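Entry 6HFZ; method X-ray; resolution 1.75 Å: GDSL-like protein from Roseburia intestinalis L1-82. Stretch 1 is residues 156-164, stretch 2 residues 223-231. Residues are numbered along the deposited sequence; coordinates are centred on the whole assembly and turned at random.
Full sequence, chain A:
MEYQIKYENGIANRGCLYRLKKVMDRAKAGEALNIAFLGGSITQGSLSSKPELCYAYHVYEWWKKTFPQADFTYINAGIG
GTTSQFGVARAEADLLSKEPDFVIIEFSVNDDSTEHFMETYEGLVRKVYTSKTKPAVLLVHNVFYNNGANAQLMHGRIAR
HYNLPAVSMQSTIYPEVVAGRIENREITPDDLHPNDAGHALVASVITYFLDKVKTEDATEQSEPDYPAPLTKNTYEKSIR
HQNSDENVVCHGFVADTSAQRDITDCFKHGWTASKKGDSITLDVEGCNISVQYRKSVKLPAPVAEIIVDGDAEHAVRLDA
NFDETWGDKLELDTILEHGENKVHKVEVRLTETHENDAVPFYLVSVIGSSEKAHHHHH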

ATOM      1  N   GLY A 156       5.167 -11.752   7.521  1.00 20.39           N
ATOM      2  CA  GLY A 156       6.315 -12.637   7.653  1.00 21.76           C
ATOM      3  C   GLY A 156       6.022 -14.050   7.166  1.00 21.18           C
ATOM      4  O   GLY A 156       6.945 -14.743   6.692  1.00 21.08           O
ATOM      5  N   ARG A 157       4.787 -14.508   7.342  1.00 22.25           N
ATOM      6  CA  ARG A 157       4.368 -15.822   6.837  1.00 24.41           C
ATOM      7  C   ARG A 157       4.480 -15.837   5.324  1.00 22.23           C
ATOM      8  O   ARG A 157       4.873 -16.866   4.731  1.00 25.84           O
ATOM      9  CB  ARG A 157       2.944 -16.175   7.250  1.00 25.89           C
ATOM     10  CG  ARG A 157       2.806 -16.424   8.741  1.00 26.51           C
ATOM     11  CD  ARG A 157       1.347 -16.522   9.160  1.00 28.54           C
ATOM     12  NE  ARG A 157       1.222 -17.034  10.521  1.00 30.11           N
ATOM     13  CZ  ARG A 157       0.176 -16.837  11.324  1.00 28.94           C
ATOM     14  NH1 ARG A 157      -0.942 -16.307  10.856  1.00 36.97           N
ATOM     15  NH2 ARG A 157       0.274 -17.133  12.614  1.00 32.40           N
ATOM     16  N   ILE A 158       4.147 -14.705   4.693  1.00 22.03           N
ATOM     17  CA  ILE A 158       4.312 -14.561   3.240  1.00 22.75           C
ATOM     18  C   ILE A 158       5.790 -14.471   2.871  1.00 20.23           C
ATOM     19  O   ILE A 158       6.213 -15.081   1.875  1.00 21.91           O
ATOM     20  CB  ILE A 158       3.509 -13.355   2.699  1.00 22.73           C
ATOM     21  CG1 ILE A 158       2.023 -13.513   3.008  1.00 25.51           C
ATOM     22  CG2 ILE A 158       3.784 -13.130   1.220  1.00 23.86           C
ATOM     23  CD1 ILE A 158       1.424 -14.888   2.657  1.00 26.49           C
ATOM     24  N   ALA A 159       6.583 -13.721   3.645  1.00 20.72           N
ATOM     25  CA  ALA A 159       8.003 -13.646   3.422  1.00 22.14           C
ATOM     26  C   ALA A 159       8.629 -15.050   3.373  1.00 22.08           C
ATOM     27  O   ALA A 159       9.428 -15.314   2.472  1.00 25.74           O
ATOM     28  CB  ALA A 159       8.666 -12.819   4.492  1.00 23.74           C
ATOM     29  N   ARG A 160       8.275 -15.912   4.324  1.00 22.61           N
ATOM     30  CA  ARG A 160       8.942 -17.227   4.454  1.00 23.44           C
ATOM     31  C   ARG A 160       8.402 -18.143   3.338  1.00 23.99           C
ATOM     32  O   ARG A 160       9.181 -18.931   2.733  1.00 22.15           O
ATOM     33  CB  ARG A 160       8.722 -17.765   5.874  1.00 23.28           C
ATOM     34  CG  ARG A 160       9.566 -17.071   6.937  1.00 23.13           C
ATOM     35  CD  ARG A 160       9.441 -17.692   8.316  1.00 22.47           C
ATOM     36  NE  ARG A 160       8.087 -17.714   8.807  1.00 22.75           N
ATOM     37  CZ  ARG A 160       7.524 -16.731   9.498  1.00 22.64           C
ATOM     38  NH1 ARG A 160       8.179 -15.596   9.743  1.00 23.14           N
ATOM     39  NH2 ARG A 160       6.328 -16.947   9.993  1.00 20.87           N
ATOM     40  N   HIS A 161       7.110 -17.990   3.018  1.00 23.25           N
ATOM     41  CA  HIS A 161       6.448 -18.827   1.970  1.00 22.43           C
ATOM     42  C   HIS A 161       7.164 -18.634   0.622  1.00 23.12           C
ATOM     43  O   HIS A 161       7.360 -19.613  -0.122  1.00 23.62           O
ATOM     44  CB  HIS A 161       4.950 -18.563   1.840  1.00 23.12           C
ATOM     45  CG  HIS A 161       4.225 -19.615   1.047  1.00 25.44           C
ATOM     46  ND1 HIS A 161       4.081 -20.895   1.519  1.00 25.86           N
ATOM     47  CD2 HIS A 161       3.628 -19.579  -0.172  1.00 26.51           C
ATOM     48  CE1 HIS A 161       3.427 -21.625   0.624  1.00 27.75           C
ATOM     49  NE2 HIS A 161       3.109 -20.835  -0.418  1.00 26.37           N
ATOM     50  N   TYR A 162       7.578 -17.404   0.306  1.00 21.04           N
ATOM     51  CA  TYR A 162       8.168 -17.078  -1.046  1.00 22.37           C
ATOM     52  C   TYR A 162       9.682 -16.952  -0.970  1.00 23.49           C
ATOM     53  O   TYR A 162      10.275 -16.601  -1.984  1.00 23.64           O
ATOM     54  CB  TYR A 162       7.513 -15.830  -1.655  1.00 22.58           C
ATOM     55  CG  TYR A 162       6.070 -16.110  -1.965  1.00 22.64           C
ATOM     56  CD1 TYR A 162       5.755 -16.816  -3.109  1.00 24.37           C
ATOM     57  CD2 TYR A 162       5.041 -15.790  -1.091  1.00 23.59           C
ATOM     58  CE1 TYR A 162       4.453 -17.174  -3.406  1.00 23.39           C
ATOM     59  CE2 TYR A 162       3.725 -16.118  -1.395  1.00 23.34           C
ATOM     60  CZ  TYR A 162       3.434 -16.823  -2.555  1.00 24.19           C
ATOM     61  OH  TYR A 162       2.151 -17.219  -2.850  1.00 26.03           O
ATOM     62  N   ASN A 163      10.284 -17.175   0.217  1.00 25.50           N
ATOM     63  CA  ASN A 163      11.736 -17.027   0.416  1.00 25.32           C
ATOM     64  C   ASN A 163      12.192 -15.606   0.079  1.00 25.11           C
ATOM     65  O   ASN A 163      13.218 -15.407  -0.610  1.00 22.76           O
ATOM     66  CB  ASN A 163      12.470 -18.118  -0.362  1.00 28.83           C
ATOM     67  CG  ASN A 163      12.299 -19.465   0.309  1.00 32.41           C
ATOM     68  OD1 ASN A 163      12.820 -19.676   1.398  1.00 37.36           O
ATOM     69  ND2 ASN A 163      11.555 -20.375  -0.298  1.00 37.27           N
ATOM     70  N   LEU A 164      11.451 -14.605   0.593  1.00 23.67           N
ATOM     71  CA  LEU A 164      11.802 -13.222   0.368  1.00 20.61           C
ATOM     72  C   LEU A 164      12.583 -12.653   1.527  1.00 19.84           C
ATOM     73  O   LEU A 164      12.252 -12.892   2.685  1.00 21.57           O
ATOM     74  CB  LEU A 164      10.553 -12.371   0.136  1.00 22.45           C
ATOM     75  CG  LEU A 164       9.724 -12.733  -1.091  1.00 22.75           C
ATOM     76  CD1 LEU A 164       8.464 -11.873  -1.148  1.00 25.32           C
ATOM     77  CD2 LEU A 164      10.527 -12.557  -2.342  1.00 22.99           C
ATOM     78  N   GLU A 223      16.869 -19.784  -8.033  1.00 52.93           N
ATOM     79  CA  GLU A 223      15.716 -19.286  -7.321  1.00 44.84           C
ATOM     80  C   GLU A 223      14.840 -20.471  -6.921  1.00 40.24           C
ATOM     81  O   GLU A 223      14.769 -21.461  -7.646  1.00 35.74           O
ATOM     82  CB  GLU A 223      15.043 -18.309  -8.282  1.00 48.19           C
ATOM     83  CG  GLU A 223      13.718 -17.775  -7.829  1.00 51.70           C
ATOM     84  CD  GLU A 223      13.438 -16.433  -8.476  1.00 56.98           C
ATOM     85  OE1 GLU A 223      12.630 -16.398  -9.439  1.00 50.71           O
ATOM     86  OE2 GLU A 223      14.059 -15.432  -8.023  1.00 49.42           O
ATOM     87  N   PRO A 224      14.120 -20.450  -5.775  1.00 34.56           N
ATOM     88  CA  PRO A 224      13.248 -21.568  -5.449  1.00 34.63           C
ATOM     89  C   PRO A 224      12.115 -21.725  -6.477  1.00 34.25           C
ATOM     90  O   PRO A 224      11.720 -20.757  -7.199  1.00 31.89           O
ATOM     91  CB  PRO A 224      12.701 -21.255  -4.051  1.00 36.82           C
ATOM     92  CG  PRO A 224      13.599 -20.162  -3.517  1.00 38.75           C
ATOM     93  CD  PRO A 224      14.082 -19.402  -4.736  1.00 39.26           C
ATOM     94  N   ASP A 225      11.558 -22.930  -6.529  1.00 32.19           N
ATOM     95  CA  ASP A 225      10.357 -23.155  -7.292  1.00 33.55           C
ATOM     96  C   ASP A 225       9.250 -22.247  -6.741  1.00 34.02           C
ATOM     97  O   ASP A 225       9.083 -22.072  -5.512  1.00 35.22           O
ATOM     98  CB  ASP A 225       9.899 -24.604  -7.239  1.00 36.26           C
ATOM     99  CG  ASP A 225      10.870 -25.566  -7.917  1.00 43.14           C
ATOM    100  OD1 ASP A 225      11.567 -25.142  -8.868  1.00 43.51           O
ATOM    101  OD2 ASP A 225      10.925 -26.718  -7.485  1.00 52.10           O
ATOM    102  N   TYR A 226       8.484 -21.686  -7.674  1.00 32.11           N
ATOM    103  CA  TYR A 226       7.406 -20.756  -7.305  1.00 31.09           C
ATOM    104  C   TYR A 226       6.255 -21.555  -6.745  1.00 28.72           C
ATOM    105  O   TYR A 226       5.644 -22.357  -7.473  1.00 32.55           O
ATOM    106  CB  TYR A 226       6.968 -19.943  -8.516  1.00 32.99           C
ATOM    107  CG  TYR A 226       5.913 -18.912  -8.226  1.00 30.32           C
ATOM    108  CD1 TYR A 226       6.148 -17.896  -7.310  1.00 28.43           C
ATOM    109  CD2 TYR A 226       4.724 -18.884  -8.937  1.00 29.22           C
ATOM    110  CE1 TYR A 226       5.208 -16.905  -7.076  1.00 27.39           C
ATOM    111  CE2 TYR A 226       3.775 -17.905  -8.708  1.00 28.27           C
ATOM    112  CZ  TYR A 226       4.004 -16.925  -7.757  1.00 27.46           C
ATOM    113  OH  TYR A 226       3.093 -15.930  -7.552  1.00 28.50           O
ATOM    114  N   PRO A 227       5.905 -21.370  -5.453  1.00 28.96           N
ATOM    115  CA  PRO A 227       4.933 -22.252  -4.832  1.00 25.38           C
ATOM    116  C   PRO A 227       3.469 -21.855  -5.068  1.00 29.45           C
ATOM    117  O   PRO A 227       3.181 -20.668  -5.388  1.00 28.95           O
ATOM    118  CB  PRO A 227       5.315 -22.128  -3.360  1.00 27.06           C
ATOM    119  CG  PRO A 227       5.742 -20.687  -3.212  1.00 27.17           C
ATOM    120  CD  PRO A 227       6.503 -20.409  -4.493  1.00 28.14           C
ATOM    121  N   ALA A 228       2.564 -22.825  -4.845  1.00 28.84           N
ATOM    122  CA  ALA A 228       1.132 -22.600  -4.734  1.00 27.87           C
ATOM    123  C   ALA A 228       0.871 -21.616  -3.597  1.00 27.86           C
ATOM    124  O   ALA A 228       1.626 -21.616  -2.619  1.00 28.41           O
ATOM    125  CB  ALA A 228       0.419 -23.907  -4.460  1.00 28.88           C
ATOM    126  N   PRO A 229      -0.185 -20.775  -3.659  1.00 28.25           N
ATOM    127  CA  PRO A 229      -0.429 -19.802  -2.586  1.00 26.42           C
ATOM    128  C   PRO A 229      -0.727 -20.440  -1.225  1.00 29.09           C
ATOM    129  O   PRO A 229      -1.191 -21.555  -1.135  1.00 30.81           O
ATOM    130  CB  PRO A 229      -1.619 -18.959  -3.058  1.00 29.05           C
ATOM    131  CG  PRO A 229      -2.201 -19.711  -4.261  1.00 31.15           C
ATOM    132  CD  PRO A 229      -1.145 -20.668  -4.762  1.00 28.48           C
ATOM    133  N   LEU A 230      -0.363 -19.723  -0.165  1.00 26.13           N
ATOM    134  CA  LEU A 230      -0.607 -20.115   1.189  1.00 26.23           C
ATOM    135  C   LEU A 230      -2.068 -19.835   1.588  1.00 25.58           C
ATOM    136  O   LEU A 230      -2.700 -20.643   2.242  1.00 25.83           O
ATOM    137  CB  LEU A 230       0.394 -19.328   2.051  1.00 28.32           C
ATOM    138  CG  LEU A 230       0.428 -19.703   3.520  1.00 30.55           C
ATOM    139  CD1 LEU A 230       0.826 -21.173   3.657  1.00 30.89           C
ATOM    140  CD2 LEU A 230       1.400 -18.803   4.267  1.00 30.34           C
ATOM    141  N   THR A 231      -2.626 -18.690   1.171  1.00 22.72           N
ATOM    142  CA  THR A 231      -4.011 -18.331   1.411  1.00 22.75           C
ATOM    143  C   THR A 231      -4.871 -18.703   0.202  1.00 21.89           C
ATOM    144  O   THR A 231      -4.364 -19.226  -0.791  1.00 23.44           O
ATOM    145  CB  THR A 231      -4.134 -16.832   1.757  1.00 20.03           C
ATOM    146  OG1 THR A 231      -4.018 -16.091   0.539  1.00 20.74           O
ATOM    147  CG2 THR A 231      -3.039 -16.399   2.713  1.00 21.01           C
TER

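The C-terminal part of a helix that begins earlier in the chain, and the turn that follows it, lie against a proline-rich segment without regular secondary structure, extended from P224 to P229; together they bury 474 Å². One hydrogen bond joins them. H161, with chi1 at t, has its CA-to-CB bond toward the segment, and NE2 donates to the carbonyl A228 O at 2.8 Å, nearly straight at 178°, with the acceptor at the ring edge. A228 turns its CB away, so it meets the helix through its backbone, and its small side chain stays exposed.

The imidazole is one bump, and the segment shapes a hollow around it. L230 covers one face: its CB sits 3.8 Å from the centroid of the H161 ring, 4° off the normal, a CH-pi contact. P227 closes in obliquely, its CG 3.8 Å from H161 NE2 and 3.6 Å from H161 O. From this position L230 also reaches back along the helix, where its CD2 lies 4.2 Å from I158 CD1 and 4.0 Å from R157 O. The R157 CB points toward the segment, but the charged end leads away, leaving aliphatic carbon near the leucine.

Y162 is buried; its CB points sideways, but its end comes nearer the segment. Its CE1 lies 3.7 Å from P227 CG and 3.8 Å from Y226 CE1; the two tyrosine rings meet obliquely, planes at 38°. P227 CG thus lodges in the corner formed by H161 and Y162, touching both. Farther out, Y162 OH comes within 3.7 Å of P229 CA while hydrogen-bonding elsewhere in the structure, so the polar tip of this buried side chain is satisfied.

N163 leaves the helix with positive phi in a Schellman motif; its CA-to-CB bond points toward the segment, and ND2 lies 3.8 Å from P224 CG, a simple packing contact.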